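Local coordinates for erythrocyte membrane protein 1 (Plasmodium falciparum, PDB 6S8T) that probably binds host cell-surface receptors as part of a PfEMP1 adhesin, this piece being a DBLbeta domain that recognises ICAM-1, at residues 79-92 with 151-164. Sequence-based numbering, arbitrary orientation. Where two conformers were deposited one is given.
Sequences ACTGKDGNNERFKI and MDADEIIKRYKKHN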
loop_
_atom_site.group_PDB
_atom_site.type_symbol
_atom_site.label_atom_id
_atom_site.label_comp_id
_atom_site.label_asym_id
_atom_site.label_seq_id
_atom_site.Cartn_x
_atom_site.Cartn_y
_atom_site.Cartn_z
ATOM N N ALA A 79 -6.612 -4.409 18.387
ATOM C CA ALA A 79 -5.728 -4.239 17.239
ATOM C C ALA A 79 -5.606 -2.777 16.833
ATOM O O ALA A 79 -4.539 -2.351 16.375
ATOM C CB ALA A 79 -6.218 -5.082 16.062
ATOM N N CYS A 80 -6.675 -1.992 16.992
ATOM C CA CYS A 80 -6.647 -0.572 16.673
ATOM C C CYS A 80 -6.308 0.296 17.880
ATOM O O CYS A 80 -6.550 1.508 17.844
ATOM C CB CYS A 80 -7.984 -0.126 16.077
ATOM S SG CYS A 80 -8.391 -0.781 14.437
ATOM N N THR A 81 -5.754 -0.291 18.938
ATOM C CA THR A 81 -5.486 0.460 20.160
ATOM C C THR A 81 -4.445 1.542 19.905
ATOM O O THR A 81 -3.316 1.251 19.492
ATOM C CB THR A 81 -5.017 -0.479 21.269
ATOM O OG1 THR A 81 -6.092 -1.347 21.649
ATOM C CG2 THR A 81 -4.567 0.316 22.484
ATOM N N GLY A 82 -4.836 2.790 20.138
ATOM C CA GLY A 82 -3.923 3.913 20.012
ATOM C C GLY A 82 -3.439 4.217 18.611
ATOM O O GLY A 82 -2.275 4.598 18.435
ATOM N N LYS A 83 -4.299 4.067 17.608
ATOM C CA LYS A 83 -3.943 4.342 16.223
ATOM C C LYS A 83 -4.728 5.541 15.707
ATOM O O LYS A 83 -5.934 5.656 15.950
ATOM C CB LYS A 83 -4.210 3.123 15.330
ATOM C CG LYS A 83 -3.439 1.863 15.726
ATOM C CD LYS A 83 -1.938 2.028 15.520
ATOM C CE LYS A 83 -1.183 0.781 15.952
ATOM N NZ LYS A 83 0.293 0.937 15.824
ATOM N N ASP A 84 -4.032 6.427 14.992
ATOM C CA ASP A 84 -4.612 7.615 14.360
ATOM C C ASP A 84 -5.282 8.520 15.401
ATOM O O ASP A 84 -6.493 8.747 15.394
ATOM C CB ASP A 84 -5.600 7.222 13.253
ATOM C CG ASP A 84 -5.981 8.400 12.372
ATOM O OD1 ASP A 84 -5.206 9.378 12.313
ATOM O OD2 ASP A 84 -7.059 8.349 11.744
ATOM N N GLY A 85 -4.441 9.048 16.295
ATOM C CA GLY A 85 -4.926 9.908 17.361
ATOM C C GLY A 85 -5.376 11.280 16.905
ATOM O O GLY A 85 -6.121 11.948 17.632
ATOM N N ASN A 86 -4.943 11.719 15.725
ATOM C CA ASN A 86 -5.312 13.025 15.200
ATOM C C ASN A 86 -6.334 12.948 14.076
ATOM O O ASN A 86 -6.687 13.988 13.509
ATOM C CB ASN A 86 -4.064 13.768 14.711
ATOM C CG ASN A 86 -3.086 14.056 15.830
ATOM O OD1 ASN A 86 -3.483 14.397 16.946
ATOM N ND2 ASN A 86 -1.798 13.912 15.540
ATOM N N ASN A 87 -6.816 11.750 13.743
ATOM C CA ASN A 87 -7.784 11.545 12.667
ATOM C C ASN A 87 -7.264 12.111 11.344
ATOM O O ASN A 87 -7.863 12.995 10.730
ATOM C CB ASN A 87 -9.145 12.144 13.032
ATOM C CG ASN A 87 -9.800 11.427 14.192
ATOM O OD1 ASN A 87 -10.471 10.412 14.006
ATOM N ND2 ASN A 87 -9.605 11.946 15.401
ATOM N N GLU A 88 -6.123 11.576 10.915
ATOM C CA GLU A 88 -5.507 11.970 9.657
ATOM C C GLU A 88 -5.486 10.857 8.623
ATOM O O GLU A 88 -5.070 11.107 7.486
ATOM C CB GLU A 88 -4.068 12.451 9.892
ATOM C CG GLU A 88 -3.956 13.696 10.737
ATOM C CD GLU A 88 -2.517 14.084 10.992
ATOM O OE1 GLU A 88 -1.631 13.222 10.816
ATOM O OE2 GLU A 88 -2.271 15.253 11.361
ATOM N N ARG A 89 -5.950 9.652 8.970
ATOM C CA ARG A 89 -5.651 8.470 8.163
ATOM C C ARG A 89 -6.214 8.580 6.751
ATOM O O ARG A 89 -5.548 8.201 5.781
ATOM C CB ARG A 89 -6.183 7.211 8.849
ATOM C CG ARG A 89 -5.754 5.921 8.160
ATOM C CD ARG A 89 -6.202 4.680 8.919
ATOM N NE ARG A 89 -5.632 3.470 8.334
ATOM C CZ ARG A 89 -5.919 2.230 8.721
ATOM N NH1 ARG A 89 -5.342 1.199 8.115
ATOM N NH2 ARG A 89 -6.783 2.014 9.703
ATOM N N PHE A 90 -7.437 9.087 6.608
ATOM C CA PHE A 90 -8.052 9.192 5.291
ATOM C C PHE A 90 -8.547 10.606 5.023
ATOM O O PHE A 90 -9.531 10.802 4.305
ATOM C CB PHE A 90 -9.185 8.176 5.134
ATOM C CG PHE A 90 -8.715 6.745 5.110
ATOM C CD1 PHE A 90 -8.049 6.239 4.002
ATOM C CD2 PHE A 90 -8.937 5.906 6.192
ATOM C CE1 PHE A 90 -7.612 4.925 3.973
ATOM C CE2 PHE A 90 -8.507 4.593 6.170
ATOM C CZ PHE A 90 -7.842 4.101 5.059
ATOM N N LYS A 91 -7.866 11.602 5.581
ATOM C CA LYS A 91 -8.193 12.998 5.329
ATOM C C LYS A 91 -7.456 13.482 4.084
ATOM O O LYS A 91 -6.254 13.241 3.930
ATOM C CB LYS A 91 -7.827 13.866 6.534
ATOM C CG LYS A 91 -8.260 15.312 6.396
ATOM C CD LYS A 91 -7.935 16.116 7.647
ATOM C CE LYS A 91 -8.325 17.575 7.476
ATOM N NZ LYS A 91 -7.985 18.384 8.673
ATOM N N ILE A 92 -8.188 14.157 3.197
ATOM C CA ILE A 92 -7.601 14.699 1.977
ATOM C C ILE A 92 -6.608 15.797 2.337
ATOM O O ILE A 92 -6.919 16.709 3.113
ATOM C CB ILE A 92 -8.704 15.227 1.044
ATOM C CG1 ILE A 92 -9.519 14.069 0.461
ATOM C CG2 ILE A 92 -8.115 16.080 -0.069
ATOM C CD1 ILE A 92 -10.660 14.517 -0.429
ATOM N N MET A 151 -10.209 -6.223 12.073
ATOM C CA MET A 151 -10.369 -4.924 12.721
ATOM C C MET A 151 -9.794 -3.795 11.876
ATOM O O MET A 151 -10.313 -2.675 11.910
ATOM C CB MET A 151 -9.722 -4.938 14.107
ATOM C CG MET A 151 -10.369 -5.913 15.083
ATOM S SD MET A 151 -9.738 -5.777 16.769
ATOM C CE MET A 151 -10.317 -4.144 17.225
ATOM N N ASP A 152 -8.732 -4.061 11.109
ATOM C CA ASP A 152 -8.181 -3.008 10.260
ATOM C C ASP A 152 -9.109 -2.714 9.087
ATOM O O ASP A 152 -9.272 -1.552 8.693
ATOM C CB ASP A 152 -6.782 -3.390 9.763
ATOM C CG ASP A 152 -6.058 -2.226 9.096
ATOM O OD1 ASP A 152 -5.846 -1.184 9.759
ATOM O OD2 ASP A 152 -5.696 -2.354 7.907
ATOM N N ALA A 153 -9.735 -3.752 8.524
ATOM C CA ALA A 153 -10.709 -3.541 7.457
ATOM C C ALA A 153 -11.925 -2.771 7.958
ATOM O O ALA A 153 -12.444 -1.894 7.258
ATOM C CB ALA A 153 -11.134 -4.882 6.862
ATOM N N ASP A 154 -12.401 -3.091 9.163
ATOM C CA ASP A 154 -13.548 -2.375 9.713
ATOM C C ASP A 154 -13.201 -0.916 9.987
ATOM O O ASP A 154 -14.018 -0.021 9.740
ATOM C CB ASP A 154 -14.038 -3.072 10.983
ATOM C CG ASP A 154 -15.276 -2.417 11.574
ATOM O OD1 ASP A 154 -16.327 -2.397 10.897
ATOM O OD2 ASP A 154 -15.199 -1.924 12.720
ATOM N N GLU A 155 -11.986 -0.655 10.476
ATOM C CA GLU A 155 -11.573 0.716 10.755
ATOM C C GLU A 155 -11.389 1.523 9.475
ATOM O O GLU A 155 -11.648 2.733 9.466
ATOM C CB GLU A 155 -10.281 0.716 11.572
ATOM C CG GLU A 155 -9.964 2.040 12.246
ATOM C CD GLU A 155 -10.887 2.335 13.414
ATOM O OE1 GLU A 155 -11.453 1.380 13.984
ATOM O OE2 GLU A 155 -11.050 3.523 13.761
ATOM N N ILE A 156 -10.943 0.882 8.390
ATOM C CA ILE A 156 -10.764 1.593 7.125
ATOM C C ILE A 156 -12.105 2.079 6.594
ATOM O O ILE A 156 -12.242 3.231 6.164
ATOM C CB ILE A 156 -10.048 0.692 6.099
ATOM C CG1 ILE A 156 -8.561 0.568 6.430
ATOM C CG2 ILE A 156 -10.231 1.234 4.689
ATOM C CD1 ILE A 156 -7.840 -0.464 5.577
ATOM N N ILE A 157 -13.117 1.211 6.617
ATOM C CA ILE A 157 -14.427 1.578 6.087
ATOM C C ILE A 157 -15.025 2.734 6.882
ATOM O O ILE A 157 -15.519 3.712 6.305
ATOM C CB ILE A 157 -15.352 0.347 6.073
ATOM C CG1 ILE A 157 -14.783 -0.711 5.122
ATOM C CG2 ILE A 157 -16.776 0.741 5.696
ATOM C CD1 ILE A 157 -15.542 -2.018 5.110
ATOM N N LYS A 158 -14.961 2.661 8.216
ATOM C CA LYS A 158 -15.596 3.688 9.037
ATOM C C LYS A 158 -14.831 5.008 8.990
ATOM O O LYS A 158 -15.442 6.079 8.895
ATOM C CB LYS A 158 -15.733 3.200 10.480
ATOM C CG LYS A 158 -16.660 2.000 10.650
ATOM C CD LYS A 158 -16.786 1.594 12.113
ATOM C CE LYS A 158 -17.662 0.357 12.278
ATOM N NZ LYS A 158 -19.037 0.559 11.731
ATOM N N ARG A 159 -13.498 4.962 9.060
ATOM C CA ARG A 159 -12.731 6.204 9.086
ATOM C C ARG A 159 -12.706 6.887 7.726
ATOM O O ARG A 159 -12.593 8.115 7.658
ATOM C CB ARG A 159 -11.307 5.948 9.572
ATOM C CG ARG A 159 -11.199 5.738 11.065
ATOM C CD ARG A 159 -9.751 5.711 11.517
ATOM N NE ARG A 159 -9.645 5.695 12.973
ATOM C CZ ARG A 159 -9.609 6.787 13.731
ATOM N NH1 ARG A 159 -9.512 6.680 15.048
ATOM N NH2 ARG A 159 -9.666 7.987 13.170
ATOM N N TYR A 160 -12.800 6.121 6.638
ATOM C CA TYR A 160 -12.896 6.736 5.318
ATOM C C TYR A 160 -14.180 7.547 5.196
ATOM O O TYR A 160 -14.166 8.689 4.723
ATOM C CB TYR A 160 -12.832 5.664 4.228
ATOM C CG TYR A 160 -12.529 6.204 2.848
ATOM C CD1 TYR A 160 -13.495 6.879 2.109
ATOM C CD2 TYR A 160 -11.274 6.026 2.279
ATOM C CE1 TYR A 160 -13.213 7.369 0.844
ATOM C CE2 TYR A 160 -10.983 6.510 1.020
ATOM C CZ TYR A 160 -11.953 7.179 0.307
ATOM O OH TYR A 160 -11.654 7.657 -0.948
ATOM N N LYS A 161 -15.304 6.967 5.623
ATOM C CA LYS A 161 -16.566 7.694 5.587
ATOM C C LYS A 161 -16.565 8.867 6.558
ATOM O O LYS A 161 -17.165 9.909 6.268
ATOM C CB LYS A 161 -17.729 6.743 5.884
ATOM C CG LYS A 161 -17.953 5.701 4.794
ATOM C CD LYS A 161 -19.242 4.916 5.000
ATOM C CE LYS A 161 -19.113 3.903 6.122
ATOM N NZ LYS A 161 -20.360 3.103 6.289
ATOM N N LYS A 162 -15.883 8.730 7.697
ATOM C CA LYS A 162 -15.861 9.807 8.681
ATOM C C LYS A 162 -14.977 10.961 8.223
ATOM O O LYS A 162 -15.382 12.127 8.279
ATOM C CB LYS A 162 -15.385 9.273 10.030
ATOM C CG LYS A 162 -15.203 10.346 11.088
ATOM C CD LYS A 162 -14.545 9.779 12.334
ATOM C CE LYS A 162 -14.367 10.851 13.397
ATOM N NZ LYS A 162 -13.574 12.006 12.890
ATOM N N HIS A 163 -13.761 10.655 7.761
ATOM C CA HIS A 163 -12.823 11.711 7.398
ATOM C C HIS A 163 -13.250 12.471 6.149
ATOM O O HIS A 163 -12.756 13.579 5.914
ATOM C CB HIS A 163 -11.421 11.124 7.219
ATOM C CG HIS A 163 -10.808 10.647 8.500
ATOM N ND1 HIS A 163 -9.654 9.895 8.544
ATOM C CD2 HIS A 163 -11.193 10.821 9.787
ATOM C CE1 HIS A 163 -9.355 9.625 9.802
ATOM N NE2 HIS A 163 -10.273 10.175 10.577
ATOM N N ASN A 164 -14.164 11.915 5.355
ATOM C CA ASN A 164 -14.694 12.593 4.181
ATOM C C ASN A 164 -16.153 12.998 4.337
ATOM O O ASN A 164 -16.744 13.497 3.375
ATOM C CB ASN A 164 -14.533 11.707 2.940
ATOM C CG ASN A 164 -13.081 11.432 2.610
ATOM O OD1 ASN A 164 -12.467 12.147 1.821
ATOM N ND2 ASN A 164 -12.520 10.401 3.225
HETATM O O HOH W 1 -8.955 8.161 17.125
#
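Phe90 and Arg89 of the irregular segment 79-92 pack on the C-terminal half of helix 137-163, where a loop of this Duffy-binding-like (DBL) domain, tied to Cys119 by the disulfide of Cys80, covers the helix. The tight part pairs an apolar patch with a buried salt bridge. The Phe90 ring stands over the helix backbone at Ile156 and Tyr160, its CZ 3.8 Å from Ile156 CG2, and meets the Tyr160 ring obliquely, the planes 48° apart; Trp304 of helix 293-319 touches both aromatic side chains. Beside it, Arg89 runs extended, with CG anti to the backbone N (chi1 -173°), which carries its guanidinium down to Asp152. There NH1 donates to Asp152 OD1 at 2.9 Å, while Ile156 CG1 lies over one face of the guanidinium. Ser185 and the backbone N of Cys119 also bind the Asp152 carboxylate, tying this charge pair to the surrounding fold. Cys80 rests its SG against Glu155 CB.

Toward solvent the contact becomes polar and more open. Asn87 and Lys162 lie at its margin, and a water links Arg159 NH1 to Asp84 O. The Arg159 guanidinium is held by two carboxylates and an amide: NE pairs with Glu155 OE2, NH2 donates to Asn87 OD1 at 2.7 Å from above the carbonyl plane, and Asp84 OD2 sits 3.0 Å from NH2 but well out of the guanidinium plane, an electrostatic pairing without a directed N-H. Asp84, itself buried, also shapes the loop, its OD1 accepting from Glu88 N.

His163 joins the two regions. Asn87 O lies over one face of its imidazole, while at the ring edge ND1 accepts the backbone N-H of Phe90 at 3.1 Å, only 8° out of the ring plane.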